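Local coordinates for protein 4'-phospho-dehydrooxetanocin synthase (Bacillus megaterium, PDB 5UL3) that catalyses the oxidative ring contraction of dAMP to an oxetane aldehyde in oxetanocin A biosynthesis, using a [4Fe-4S] cluster, S-adenosylmethionine and cobalamin, at residues Gly241-Arg246 with Glu279-Lys284; Thr309-Asp314 with Ser329-Ser334; Leu459-Ala464 with Asp515-Asp520; Leu499-Asp504 with His527-Pro532. One frame throughout, in Å; residues are numbered along the deposited sequence. Where two conformers were deposited one is given.

Contact 1: residues Gly241-Arg246 with Glu279-Lys284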
loop_
_atom_site.group_PDB
_atom_site.type_symbol
_atom_site.label_atom_id
_atom_site.label_comp_id
_atom_site.label_asym_id
_atom_site.label_seq_id
_atom_site.Cartn_x
_atom_site.Cartn_y
_atom_site.Cartn_z
ATOM N N GLY A 241 -11.843 -3.033 -10.116
ATOM C CA GLY A 241 -13.131 -3.633 -9.818
ATOM C C GLY A 241 -14.370 -2.809 -10.120
ATOM O O GLY A 241 -15.470 -3.369 -10.185
ATOM N N GLU A 242 -14.215 -1.497 -10.324
ATOM C CA GLU A 242 -15.372 -0.600 -10.397
ATOM C C GLU A 242 -16.311 -0.973 -11.538
ATOM O O GLU A 242 -17.510 -1.188 -11.340
ATOM C CB GLU A 242 -14.902 0.849 -10.554
ATOM C CG GLU A 242 -14.289 1.471 -9.300
ATOM C CD GLU A 242 -12.786 1.195 -9.106
ATOM O OE1 GLU A 242 -12.210 0.294 -9.756
ATOM O OE2 GLU A 242 -12.186 1.886 -8.248
ATOM N N TYR A 243 -15.790 -1.005 -12.761
ATOM C CA TYR A 243 -16.648 -1.312 -13.902
ATOM C C TYR A 243 -17.058 -2.773 -13.928
ATOM O O TYR A 243 -18.133 -3.099 -14.438
ATOM C CB TYR A 243 -15.945 -0.963 -15.211
ATOM C CG TYR A 243 -15.668 0.502 -15.407
ATOM C CD1 TYR A 243 -16.255 1.460 -14.603
ATOM C CD2 TYR A 243 -14.808 0.924 -16.420
ATOM C CE1 TYR A 243 -15.991 2.801 -14.784
ATOM C CE2 TYR A 243 -14.539 2.257 -16.607
ATOM C CZ TYR A 243 -15.128 3.192 -15.793
ATOM O OH TYR A 243 -14.863 4.525 -15.997
ATOM N N THR A 244 -16.217 -3.655 -13.383
ATOM C CA THR A 244 -16.596 -5.050 -13.214
ATOM C C THR A 244 -17.869 -5.163 -12.378
ATOM O O THR A 244 -18.826 -5.842 -12.768
ATOM C CB THR A 244 -15.441 -5.817 -12.565
ATOM O OG1 THR A 244 -14.363 -5.954 -13.500
ATOM C CG2 THR A 244 -15.887 -7.209 -12.097
ATOM N N LEU A 245 -17.904 -4.482 -11.233
ATOM C CA LEU A 245 -19.085 -4.574 -10.373
ATOM C C LEU A 245 -20.284 -3.902 -11.027
ATOM O O LEU A 245 -21.395 -4.436 -10.986
ATOM C CB LEU A 245 -18.794 -3.981 -8.989
ATOM C CG LEU A 245 -17.836 -4.809 -8.121
ATOM C CD1 LEU A 245 -17.454 -4.031 -6.866
ATOM C CD2 LEU A 245 -18.498 -6.117 -7.729
ATOM N N ARG A 246 -20.071 -2.747 -11.667
ATOM C CA ARG A 246 -21.130 -2.133 -12.465
ATOM C C ARG A 246 -21.752 -3.139 -13.431
ATOM O O ARG A 246 -22.983 -3.212 -13.575
ATOM C CB ARG A 246 -20.561 -0.942 -13.252
ATOM C CG ARG A 246 -21.549 -0.308 -14.215
ATOM C CD ARG A 246 -20.798 0.494 -15.297
ATOM N NE ARG A 246 -20.015 -0.364 -16.178
ATOM C CZ ARG A 246 -19.096 0.073 -17.033
ATOM N NH1 ARG A 246 -18.837 1.369 -17.130
ATOM N NH2 ARG A 246 -18.440 -0.786 -17.795
ATOM N N GLU A 279 -11.805 -2.139 -19.466
ATOM C CA GLU A 279 -11.630 -0.735 -19.813
ATOM C C GLU A 279 -11.090 -0.009 -18.585
ATOM O O GLU A 279 -11.701 -0.058 -17.510
ATOM C CB GLU A 279 -12.958 -0.142 -20.275
ATOM C CG GLU A 279 -12.966 1.369 -20.449
ATOM C CD GLU A 279 -14.379 1.947 -20.489
ATOM O OE1 GLU A 279 -15.358 1.171 -20.568
ATOM O OE2 GLU A 279 -14.510 3.183 -20.421
ATOM N N THR A 280 -9.939 0.643 -18.727
ATOM C CA THR A 280 -9.351 1.317 -17.575
ATOM C C THR A 280 -10.302 2.373 -17.011
ATOM O O THR A 280 -10.937 3.137 -17.750
ATOM C CB THR A 280 -8.013 1.937 -17.962
ATOM O OG1 THR A 280 -7.126 0.878 -18.344
ATOM C CG2 THR A 280 -7.414 2.681 -16.760
ATOM N N VAL A 281 -10.421 2.393 -15.681
ATOM C CA VAL A 281 -11.416 3.248 -15.037
ATOM C C VAL A 281 -11.061 4.722 -15.212
ATOM O O VAL A 281 -9.892 5.120 -15.147
ATOM C CB VAL A 281 -11.538 2.868 -13.549
ATOM C CG1 VAL A 281 -12.389 3.903 -12.783
ATOM C CG2 VAL A 281 -12.169 1.479 -13.424
ATOM N N ASN A 282 -12.081 5.549 -15.441
ATOM C CA ASN A 282 -11.895 6.996 -15.490
ATOM C C ASN A 282 -11.750 7.496 -14.049
ATOM O O ASN A 282 -12.666 8.068 -13.449
ATOM C CB ASN A 282 -13.064 7.644 -16.225
ATOM C CG ASN A 282 -12.938 9.139 -16.306
ATOM O OD1 ASN A 282 -11.871 9.697 -16.043
ATOM N ND2 ASN A 282 -14.030 9.807 -16.681
ATOM N N PHE A 283 -10.558 7.244 -13.484
ATOM C CA PHE A 283 -10.297 7.512 -12.067
ATOM C C PHE A 283 -10.440 8.991 -11.743
ATOM O O PHE A 283 -10.971 9.346 -10.683
ATOM C CB PHE A 283 -8.887 7.018 -11.709
ATOM C CG PHE A 283 -8.543 7.102 -10.248
ATOM C CD1 PHE A 283 -9.222 6.336 -9.312
ATOM C CD2 PHE A 283 -7.502 7.919 -9.818
ATOM C CE1 PHE A 283 -8.883 6.390 -7.950
ATOM C CE2 PHE A 283 -7.162 7.983 -8.478
ATOM C CZ PHE A 283 -7.855 7.214 -7.543
ATOM N N LYS A 284 -10.010 9.861 -12.666
ATOM C CA LYS A 284 -9.990 11.310 -12.509
ATOM C C LYS A 284 -11.239 11.839 -11.828
ATOM O O LYS A 284 -11.154 12.677 -10.917
ATOM C CB LYS A 284 -9.841 11.995 -13.865
ATOM C CG LYS A 284 -9.991 13.498 -13.781
ATOM C CD LYS A 284 -9.281 14.192 -14.939
ATOM C CE LYS A 284 -9.161 15.695 -14.689
ATOM N NZ LYS A 284 -8.300 16.358 -15.714
HETATM O O HOH W 1 -16.398 -1.212 -19.933
#
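Tyr243, in the first turns of helix 242-252, faces the extended residues that lead into the short helix 283-286, and the backbones come nearest at Tyr243 and Val281, whose CA atoms are 7.0 Å apart. The tyrosine ring bridges that gap. CG of Tyr243 stands anti to its own carbonyl carbon (chi1 -65°), and the ring reaches across to the loop. Val281 CG2 sits over the centre of one face, 3.9 Å from the ring centroid and 6° off the normal, a CH-pi contact. The opposite face carries Arg246 NH1, offset toward the rim, so the ring is held between a methyl group and a guanidinium from its own helix. At the far end the phenol OH accepts a nearly straight hydrogen bond from Asn282 N, 3.0 Å with 175° at the hydrogen, and a second partner, Glu286 OE1, also bonds this OH. Together the two bonds and the two covered faces would restrain both position and tilt of the ring. Toward the solvent, a water joins the charged ends: Arg246 NH2 donates to it at 3.0 Å, and it donates to Glu279 OE1 at 2.7 Å. On the inner side, Val281 CG2 also lies 3.9 Å from Glu242 OE1. That carboxylate is occupied at both oxygens, OE1 hydrogen-bonded to cobalamin and OE2 in a salt bridge with Arg311. The contact thus packs a connecting loop onto the N-terminal turn of a helix that lines the cobalamin site, in the Rossmann fold that houses cobalamin.

Contact 2: residues Thr309-Asp314 with Ser329-Ser334. With SF4 (iron/sulfur cluster), chain B; EDO (1,2-ethanediol), chain S.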
loop_
_atom_site.group_PDB
_atom_site.type_symbol
_atom_site.label_atom_id
_atom_site.label_comp_id
_atom_site.label_asym_id
_atom_site.label_seq_id
_atom_site.Cartn_x
_atom_site.Cartn_y
_atom_site.Cartn_z
ATOM N N THR A 309 -4.195 8.822 -4.638
ATOM C CA THR A 309 -4.490 10.025 -5.424
ATOM C C THR A 309 -4.168 9.840 -6.904
ATOM O O THR A 309 -4.343 10.780 -7.689
ATOM C CB THR A 309 -3.742 11.269 -4.891
ATOM O OG1 THR A 309 -2.319 11.118 -5.065
ATOM C CG2 THR A 309 -4.060 11.512 -3.387
ATOM N N SER A 310 -3.702 8.656 -7.285
ATOM C CA SER A 310 -3.415 8.294 -8.669
ATOM C C SER A 310 -3.290 6.782 -8.733
ATOM O O SER A 310 -3.024 6.125 -7.724
ATOM C CB SER A 310 -2.128 8.958 -9.179
ATOM O OG SER A 310 -0.992 8.444 -8.513
ATOM N N ARG A 311 -3.469 6.234 -9.935
ATOM C CA ARG A 311 -3.340 4.805 -10.163
ATOM C C ARG A 311 -2.343 4.572 -11.285
ATOM O O ARG A 311 -2.293 5.348 -12.241
ATOM C CB ARG A 311 -4.679 4.177 -10.531
ATOM C CG ARG A 311 -5.668 4.221 -9.353
ATOM C CD ARG A 311 -6.938 3.465 -9.672
ATOM N NE ARG A 311 -7.770 3.292 -8.464
ATOM C CZ ARG A 311 -9.012 2.801 -8.495
ATOM N NH1 ARG A 311 -9.554 2.438 -9.655
ATOM N NH2 ARG A 311 -9.717 2.689 -7.370
ATOM N N GLY A 312 -1.569 3.498 -11.147
ATOM C CA GLY A 312 -0.608 3.084 -12.152
ATOM C C GLY A 312 0.755 3.732 -11.997
ATOM O O GLY A 312 1.022 4.548 -11.106
ATOM N N CYS A 313 1.640 3.349 -12.918
ATOM C CA CYS A 313 3.006 3.844 -12.970
ATOM C C CYS A 313 3.307 4.155 -14.429
ATOM O O CYS A 313 3.184 3.269 -15.272
ATOM C CB CYS A 313 3.987 2.804 -12.446
ATOM S SG CYS A 313 5.730 3.376 -12.512
ATOM N N ASP A 314 3.682 5.397 -14.720
ATOM C CA ASP A 314 3.975 5.739 -16.109
ATOM C C ASP A 314 5.307 5.162 -16.565
ATOM O O ASP A 314 5.524 5.025 -17.774
ATOM C CB ASP A 314 3.949 7.255 -16.311
ATOM C CG ASP A 314 4.741 8.006 -15.267
ATOM O OD1 ASP A 314 5.947 7.734 -15.100
ATOM O OD2 ASP A 314 4.148 8.896 -14.624
ATOM N N SER A 329 -0.105 2.786 -17.364
ATOM C CA SER A 329 -0.342 4.202 -17.567
ATOM C C SER A 329 -0.724 4.811 -16.227
ATOM O O SER A 329 -1.178 4.110 -15.324
ATOM C CB SER A 329 -1.463 4.454 -18.581
ATOM O OG SER A 329 -2.661 3.838 -18.136
ATOM N N TRP A 330 -0.548 6.121 -16.110
ATOM C CA TRP A 330 -0.745 6.826 -14.846
ATOM C C TRP A 330 -2.020 7.657 -14.935
ATOM O O TRP A 330 -2.171 8.469 -15.847
ATOM C CB TRP A 330 0.476 7.690 -14.539
ATOM C CG TRP A 330 0.467 8.378 -13.201
ATOM C CD1 TRP A 330 0.675 7.800 -11.983
ATOM C CD2 TRP A 330 0.309 9.783 -12.964
ATOM N NE1 TRP A 330 0.640 8.756 -10.999
ATOM C CE2 TRP A 330 0.396 9.979 -11.568
ATOM C CE3 TRP A 330 0.082 10.891 -13.793
ATOM C CZ2 TRP A 330 0.291 11.236 -10.985
ATOM C CZ3 TRP A 330 -0.024 12.138 -13.214
ATOM C CH2 TRP A 330 0.065 12.301 -11.819
ATOM N N ARG A 331 -2.942 7.440 -13.993
ATOM C CA ARG A 331 -4.267 8.067 -13.989
ATOM C C ARG A 331 -4.431 8.880 -12.705
ATOM O O ARG A 331 -4.723 8.307 -11.640
ATOM C CB ARG A 331 -5.365 7.005 -14.086
ATOM C CG ARG A 331 -5.271 6.099 -15.327
ATOM C CD ARG A 331 -4.484 4.811 -15.057
ATOM N NE ARG A 331 -5.244 3.857 -14.240
ATOM C CZ ARG A 331 -4.727 2.749 -13.722
ATOM N NH1 ARG A 331 -5.487 1.920 -13.011
ATOM N NH2 ARG A 331 -3.439 2.459 -13.927
ATOM N N PRO A 332 -4.232 10.190 -12.739
ATOM C CA PRO A 332 -4.325 10.997 -11.514
ATOM C C PRO A 332 -5.734 11.459 -11.197
ATOM O O PRO A 332 -6.560 11.705 -12.080
ATOM C CB PRO A 332 -3.441 12.209 -11.840
ATOM C CG PRO A 332 -3.641 12.369 -13.350
ATOM C CD PRO A 332 -3.659 10.950 -13.864
ATOM N N LEU A 333 -6.004 11.563 -9.892
ATOM C CA LEU A 333 -7.119 12.376 -9.428
ATOM C C LEU A 333 -6.875 13.842 -9.762
ATOM O O LEU A 333 -5.745 14.326 -9.712
ATOM C CB LEU A 333 -7.283 12.243 -7.902
ATOM C CG LEU A 333 -8.111 11.168 -7.234
ATOM C CD1 LEU A 333 -8.208 11.451 -5.725
ATOM C CD2 LEU A 333 -9.482 11.083 -7.867
ATOM N N SER A 334 -7.954 14.578 -10.054
ATOM C CA SER A 334 -7.804 16.019 -10.199
ATOM C C SER A 334 -7.365 16.653 -8.880
ATOM O O SER A 334 -7.545 16.087 -7.796
ATOM C CB SER A 334 -9.112 16.675 -10.660
ATOM O OG SER A 334 -10.074 16.699 -9.615
HETATM FE FE1 SF4 B . 9.327 0.556 -10.934
HETATM FE FE2 SF4 B . 8.069 1.653 -8.792
HETATM FE FE3 SF4 B . 7.060 -0.617 -10.063
HETATM FE FE4 SF4 B . 6.918 1.812 -11.309
HETATM S S1 SF4 B . 5.855 1.205 -9.354
HETATM S S2 SF4 B . 7.584 -0.169 -12.266
HETATM S S3 SF4 B . 8.912 2.742 -10.636
HETATM S S4 SF4 B . 9.045 -0.414 -8.899
HETATM C C1 EDO S . -2.169 -1.128 -19.062
HETATM O O1 EDO S . -1.898 -2.282 -19.861
HETATM C C2 EDO S . -1.857 0.148 -19.790
HETATM O O2 EDO S . -2.587 1.219 -19.201
#
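Ser329 meets Gly312 through its carbonyl, a CA-H...O contact of 3.4 Å from Gly312 CA to Ser329 O; Arg331 NH2 donates to the same oxygen, which lies almost in the guanidinium plane. Ser329 OG is hydrogen-bonded to O2 of an ethanediol, probably from the crystallisation liquor. Trp330 follows with CG anti to its backbone N (chi1 -175°), and the indole lies beside Ser310, its CD1 edge 3.4 Å from Gly312 O in the ring plane. Its NE1 donates to Glu364 O. Arg331 forms the antiparallel hydrogen-bonded pair with Arg311: Arg331 N to Arg311 O is 2.8 Å and Arg311 N to Arg331 O is 3.0 Å. This ladder adds 331-332 as an edge strand to 305-311, the first strand of the partial radical SAM TIM barrel; just past that strand, Cys313 SG binds iron FE4 of the [4Fe-4S] cluster at 2.3 Å. Bent at chi2 and chi3, the Arg331 chain folds back until Arg311 CB lies over the centre of its guanidinium. The two guanidinium planes are 74° apart, and Glu240 forms salt bridges to both, which probably offsets their like charges; Arg311 has further salt bridges to Glu242 and Glu308. Pro332 makes the non-hydrogen-bonded pair with Ser310 and rests its CB over one indole face of Trp330, offset toward the rim. Leu333 N closes the ladder on Thr309 O at 2.9 Å, while Leu333 CB packs against that oxygen.

Contact 3: residues Leu459-Ala464 with Asp515-Asp520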
loop_
_atom_site.group_PDB
_atom_site.type_symbol
_atom_site.label_atom_id
_atom_site.label_comp_id
_atom_site.label_asym_id
_atom_site.label_seq_id
_atom_site.Cartn_x
_atom_site.Cartn_y
_atom_site.Cartn_z
ATOM N N LEU A 459 18.854 11.356 -2.854
ATOM C CA LEU A 459 18.733 11.284 -1.393
ATOM C C LEU A 459 19.220 12.567 -0.741
ATOM O O LEU A 459 18.650 13.030 0.255
ATOM C CB LEU A 459 19.517 10.090 -0.849
ATOM C CG LEU A 459 19.104 8.706 -1.345
ATOM C CD1 LEU A 459 19.985 7.615 -0.689
ATOM C CD2 LEU A 459 17.623 8.460 -1.105
ATOM N N ARG A 460 20.273 13.153 -1.301
ATOM C CA ARG A 460 20.794 14.428 -0.820
ATOM C C ARG A 460 19.743 15.531 -0.918
ATOM O O ARG A 460 19.525 16.296 0.034
ATOM C CB ARG A 460 22.043 14.766 -1.645
ATOM C CG ARG A 460 22.944 15.855 -1.118
ATOM C CD ARG A 460 24.162 16.057 -2.039
ATOM N NE ARG A 460 25.126 14.963 -1.978
ATOM C CZ ARG A 460 26.025 14.704 -2.920
ATOM N NH1 ARG A 460 26.086 15.455 -4.021
ATOM N NH2 ARG A 460 26.860 13.690 -2.775
ATOM N N LEU A 461 19.081 15.636 -2.073
ATOM C CA LEU A 461 18.091 16.686 -2.280
ATOM C C LEU A 461 16.880 16.524 -1.362
ATOM O O LEU A 461 16.421 17.496 -0.749
ATOM C CB LEU A 461 17.659 16.701 -3.756
ATOM C CG LEU A 461 18.776 17.096 -4.727
ATOM C CD1 LEU A 461 18.443 16.708 -6.182
ATOM C CD2 LEU A 461 19.047 18.609 -4.637
ATOM N N VAL A 462 16.339 15.310 -1.264
ATOM C CA VAL A 462 15.137 15.122 -0.449
ATOM C C VAL A 462 15.463 15.301 1.027
ATOM O O VAL A 462 14.711 15.951 1.763
ATOM C CB VAL A 462 14.493 13.749 -0.711
ATOM C CG1 VAL A 462 13.295 13.541 0.253
ATOM C CG2 VAL A 462 14.002 13.664 -2.184
ATOM N N SER A 463 16.585 14.737 1.479
ATOM C CA SER A 463 16.912 14.863 2.903
ATOM C C SER A 463 17.216 16.312 3.283
ATOM O O SER A 463 16.838 16.752 4.381
ATOM C CB SER A 463 18.071 13.935 3.272
ATOM O OG SER A 463 19.266 14.254 2.582
ATOM N N ALA A 464 17.831 17.085 2.378
ATOM C CA ALA A 464 18.104 18.489 2.668
ATOM C C ALA A 464 16.829 19.290 2.892
ATOM O O ALA A 464 16.876 20.330 3.558
ATOM C CB ALA A 464 18.941 19.120 1.538
ATOM N N ASP A 515 22.442 23.851 -7.095
ATOM C CA ASP A 515 23.834 23.841 -7.540
ATOM C C ASP A 515 24.776 23.453 -6.407
ATOM O O ASP A 515 25.733 22.699 -6.615
ATOM C CB ASP A 515 24.213 25.209 -8.113
ATOM C CG ASP A 515 23.638 25.442 -9.494
ATOM O OD1 ASP A 515 23.387 24.450 -10.211
ATOM O OD2 ASP A 515 23.447 26.620 -9.867
ATOM N N LYS A 516 24.511 23.944 -5.195
ATOM C CA LYS A 516 25.395 23.640 -4.075
ATOM C C LYS A 516 25.320 22.168 -3.680
ATOM O O LYS A 516 26.348 21.555 -3.371
ATOM C CB LYS A 516 25.068 24.542 -2.893
ATOM C CG LYS A 516 25.674 25.941 -3.004
ATOM C CD LYS A 516 25.161 26.846 -1.893
ATOM C CE LYS A 516 25.727 28.260 -1.987
ATOM N NZ LYS A 516 27.118 28.346 -1.459
ATOM N N LEU A 517 24.120 21.575 -3.686
ATOM C CA LEU A 517 24.015 20.163 -3.323
ATOM C C LEU A 517 24.591 19.241 -4.392
ATOM O O LEU A 517 25.009 18.129 -4.062
ATOM C CB LEU A 517 22.556 19.802 -3.025
ATOM C CG LEU A 517 22.050 20.359 -1.692
ATOM C CD1 LEU A 517 20.544 20.204 -1.566
ATOM C CD2 LEU A 517 22.755 19.672 -0.542
ATOM N N LEU A 518 24.653 19.672 -5.652
ATOM C CA LEU A 518 25.257 18.814 -6.661
ATOM C C LEU A 518 26.774 18.962 -6.734
ATOM O O LEU A 518 27.472 17.969 -6.951
ATOM C CB LEU A 518 24.653 19.097 -8.037
ATOM C CG LEU A 518 23.532 18.161 -8.475
ATOM C CD1 LEU A 518 22.288 18.414 -7.615
ATOM C CD2 LEU A 518 23.233 18.374 -9.948
ATOM N N ASN A 519 27.302 20.173 -6.539
ATOM C CA ASN A 519 28.678 20.481 -6.913
ATOM C C ASN A 519 29.550 21.022 -5.793
ATOM O O ASN A 519 30.778 20.916 -5.896
ATOM C CB ASN A 519 28.700 21.509 -8.054
ATOM C CG ASN A 519 27.880 21.076 -9.234
ATOM O OD1 ASN A 519 28.062 19.975 -9.757
ATOM N ND2 ASN A 519 26.947 21.925 -9.649
ATOM N N ASP A 520 28.972 21.618 -4.755
ATOM C CA ASP A 520 29.748 22.319 -3.732
ATOM C C ASP A 520 30.154 21.307 -2.671
ATOM O O ASP A 520 29.390 21.012 -1.751
ATOM C CB ASP A 520 28.941 23.473 -3.152
ATOM C CG ASP A 520 29.791 24.453 -2.364
ATOM O OD1 ASP A 520 30.754 24.025 -1.700
ATOM O OD2 ASP A 520 29.471 25.659 -2.394
#
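Two helices in the radical SAM part of the chain, 452-464 and 510-519, pack here with the short segments closer to antiparallel than to parallel: their axes approach to 10.2 Å and their directions differ by 138°. Leu517 is at the centre of the interface, with its CA 6.9 Å from that of Leu461, and it splits its two methyl groups between neighbours. CD1 is lodged between Ala464 CB at 3.7 Å and Leu461 CD2 at 3.8 Å, whereas CD2 turns to the aliphatic part of Arg460, meeting CG at 3.9 Å. Leu518 adds a marginal touch from its CD1 to Leu461 CD2. The Arg460 and Leu517 side chains pass each other with opposite sense, which brings the guanidinium to the backbone of the facing helix. CG of Arg460 is anti to its backbone N (chi1 -165°), and the chain bends at chi3. NH1 then donates to Leu517 O at 2.9 Å with 152° at the hydrogen, the oxygen being somewhat tilted from the guanidinium plane. NH2 of the same group donates to Asp497 O. Leu517 O lies near the C-terminal end of its helix, and the arginine gives it a donor from the facing helix. A buried guanidinium gripped by two main-chain oxygens, on a stem lying against leucine, implies a joint apolar at its middle and polar at one flank; the Leu517 carbonyl, near a helix C-terminus, and that of Asp497 would probably favour the positive charge.

Contact 4: residues Leu499-Asp504 with His527-Pro532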
loop_
_atom_site.group_PDB
_atom_site.type_symbol
_atom_site.label_atom_id
_atom_site.label_comp_id
_atom_site.label_asym_id
_atom_site.label_seq_id
_atom_site.Cartn_x
_atom_site.Cartn_y
_atom_site.Cartn_z
ATOM N N LEU A 499 23.182 11.677 2.951
ATOM C CA LEU A 499 22.118 12.122 3.845
ATOM C C LEU A 499 22.462 13.488 4.429
ATOM O O LEU A 499 23.487 13.646 5.104
ATOM C CB LEU A 499 21.885 11.086 4.946
ATOM C CG LEU A 499 21.605 9.664 4.433
ATOM C CD1 LEU A 499 21.433 8.676 5.583
ATOM C CD2 LEU A 499 20.374 9.649 3.516
ATOM N N MET A 500 21.608 14.472 4.159
ATOM C CA MET A 500 21.796 15.844 4.606
ATOM C C MET A 500 20.881 16.148 5.782
ATOM O O MET A 500 19.758 15.640 5.872
ATOM C CB MET A 500 21.499 16.845 3.486
ATOM C CG MET A 500 22.371 16.707 2.252
ATOM S SD MET A 500 24.093 17.168 2.548
ATOM C CE MET A 500 24.845 15.565 2.430
ATOM N N LYS A 501 21.371 16.998 6.682
ATOM C CA LYS A 501 20.507 17.590 7.678
ATOM C C LYS A 501 19.508 18.504 6.986
ATOM O O LYS A 501 19.757 18.964 5.870
ATOM C CB LYS A 501 21.313 18.411 8.681
ATOM C CG LYS A 501 22.297 17.628 9.511
ATOM C CD LYS A 501 23.125 18.590 10.360
ATOM C CE LYS A 501 23.905 17.856 11.437
ATOM N NZ LYS A 501 24.804 18.776 12.184
ATOM N N PRO A 502 18.371 18.786 7.625
ATOM C CA PRO A 502 17.472 19.819 7.092
ATOM C C PRO A 502 18.219 21.133 6.969
ATOM O O PRO A 502 18.804 21.626 7.933
ATOM C CB PRO A 502 16.349 19.897 8.140
ATOM C CG PRO A 502 16.363 18.550 8.798
ATOM C CD PRO A 502 17.809 18.127 8.819
ATOM N N ILE A 503 18.211 21.695 5.767
ATOM C CA ILE A 503 19.001 22.879 5.459
ATOM C C ILE A 503 18.087 24.091 5.521
ATOM O O ILE A 503 17.009 24.093 4.919
ATOM C CB ILE A 503 19.674 22.761 4.080
ATOM C CG1 ILE A 503 20.719 21.642 4.097
ATOM C CG2 ILE A 503 20.324 24.079 3.697
ATOM C CD1 ILE A 503 21.455 21.461 2.783
ATOM N N ASP A 504 18.503 25.115 6.263
ATOM C CA ASP A 504 17.756 26.367 6.268
ATOM C C ASP A 504 17.947 27.037 4.915
ATOM O O ASP A 504 19.052 27.479 4.588
ATOM C CB ASP A 504 18.225 27.273 7.404
ATOM C CG ASP A 504 17.257 28.424 7.678
ATOM O OD1 ASP A 504 16.642 28.946 6.721
ATOM O OD2 ASP A 504 17.107 28.803 8.861
ATOM N N HIS A 527 26.823 20.241 5.696
ATOM C CA HIS A 527 25.432 19.957 6.023
ATOM C C HIS A 527 25.108 18.472 6.165
ATOM O O HIS A 527 23.965 18.138 6.500
ATOM C CB HIS A 527 24.523 20.593 4.969
ATOM C CG HIS A 527 24.506 22.091 5.012
ATOM N ND1 HIS A 527 23.763 22.802 5.932
ATOM C CD2 HIS A 527 25.132 23.014 4.242
ATOM C CE1 HIS A 527 23.936 24.096 5.730
ATOM N NE2 HIS A 527 24.757 24.252 4.707
ATOM N N LYS A 528 26.063 17.578 5.939
ATOM C CA LYS A 528 25.775 16.152 6.010
ATOM C C LYS A 528 25.400 15.745 7.432
ATOM O O LYS A 528 25.820 16.369 8.412
ATOM C CB LYS A 528 26.985 15.347 5.527
ATOM C CG LYS A 528 28.131 15.294 6.536
ATOM C CD LYS A 528 29.374 14.594 5.980
ATOM C CE LYS A 528 30.433 14.430 7.078
ATOM N NZ LYS A 528 31.764 14.021 6.541
ATOM N N THR A 529 24.567 14.706 7.550
ATOM C CA THR A 529 24.343 14.136 8.878
ATOM C C THR A 529 25.521 13.287 9.334
ATOM O O THR A 529 25.638 13.008 10.533
ATOM C CB THR A 529 23.081 13.260 8.942
ATOM O OG1 THR A 529 23.271 12.081 8.139
ATOM C CG2 THR A 529 21.818 14.020 8.493
ATOM N N GLY A 530 26.382 12.864 8.414
ATOM C CA GLY A 530 27.430 11.917 8.734
ATOM C C GLY A 530 26.975 10.479 8.846
ATOM O O GLY A 530 27.808 9.603 9.114
ATOM N N LYS A 531 25.691 10.200 8.648
ATOM C CA LYS A 531 25.243 8.813 8.728
ATOM C C LYS A 531 25.313 8.149 7.354
ATOM O O LYS A 531 24.988 8.779 6.346
ATOM C CB LYS A 531 23.822 8.739 9.249
ATOM C CG LYS A 531 23.620 9.475 10.557
ATOM C CD LYS A 531 22.504 8.848 11.363
ATOM C CE LYS A 531 22.743 9.038 12.856
ATOM N NZ LYS A 531 24.087 8.535 13.275
ATOM N N PRO A 532 25.731 6.891 7.290
ATOM C CA PRO A 532 25.781 6.200 6.000
ATOM C C PRO A 532 24.391 5.854 5.490
ATOM O O PRO A 532 23.410 5.783 6.237
ATOM C CB PRO A 532 26.596 4.937 6.289
ATOM C CG PRO A 532 26.554 4.761 7.773
ATOM C CD PRO A 532 26.351 6.108 8.379
HETATM O O HOH W 2 25.002 9.531 3.726
HETATM O O HOH W 3 25.638 11.997 5.812
HETATM O O HOH W 4 21.760 22.352 8.120
#
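Leu499 O and Thr529 N meet in a hydrogen bond of 2.9 Å with 171° at the hydrogen, and Lys501 N reaches His527 O at 2.8 Å. These two bonds flank a single backbone bridge, Met500 with Lys528, whose CA atoms are 4.2 Å apart in chains running nearly antiparallel. Met500, bent at chi2 and chi3, brings CE to within 3.7 Å of Lys528 CA. Thr529 CG2 lies against the backbone around Lys501 N, and Leu499 CD1 packs on the carbonyls of Lys531 and Pro532. At the other end Ile503 crosses the His527 side chain at about a right angle: its CD1 is 4.2 Å from the imidazole centroid, 26° off the normal, in a CH-pi contact over one face. A water in the plane of the imidazole pairs with His527 ND1 at 3.0 Å and donates to Pro502 O, spanning the gap beside the bridge. Further out, Thr529 OG1 accepts from Lys531 N at 3.1 Å, an ST turn that shapes the bend through Gly530. Another water accepts from Leu499 N and lies within bonding distance of Lys531 O. Beyond these, Ser463 OG is hydrogen-bonded to Met500 N, and Phe523 meets the His527 ring with planes inclined about 45°. The paired loops, one leading from helix 484-493 to helix 510-519 and the other leaving helix 521-527, lie against helices 452-464 and 510-519, with Met500 and Ile503 both touching Ala464 and Leu517.

In the fold
The four contacts form two groups. Contacts 1 and 2 come first along the chain, one closing before the other opens, with centres 13 Å apart; they join the cobalamin-binding domain to the radical SAM domain through the salt bridge of Glu242 with Arg311 and the packing of Phe283 on both arginines of contact 2. Contacts 3 and 4 lie later, with centres 10 Å apart and alternating segments; the backbone bond from Ile503 N to Ala464 O ties them. About 28 Å separates the centres of contacts 2 and 3: the cofactor region and this outlying helical corner both lie within the radical SAM part of the sequence, yet share no direct touch.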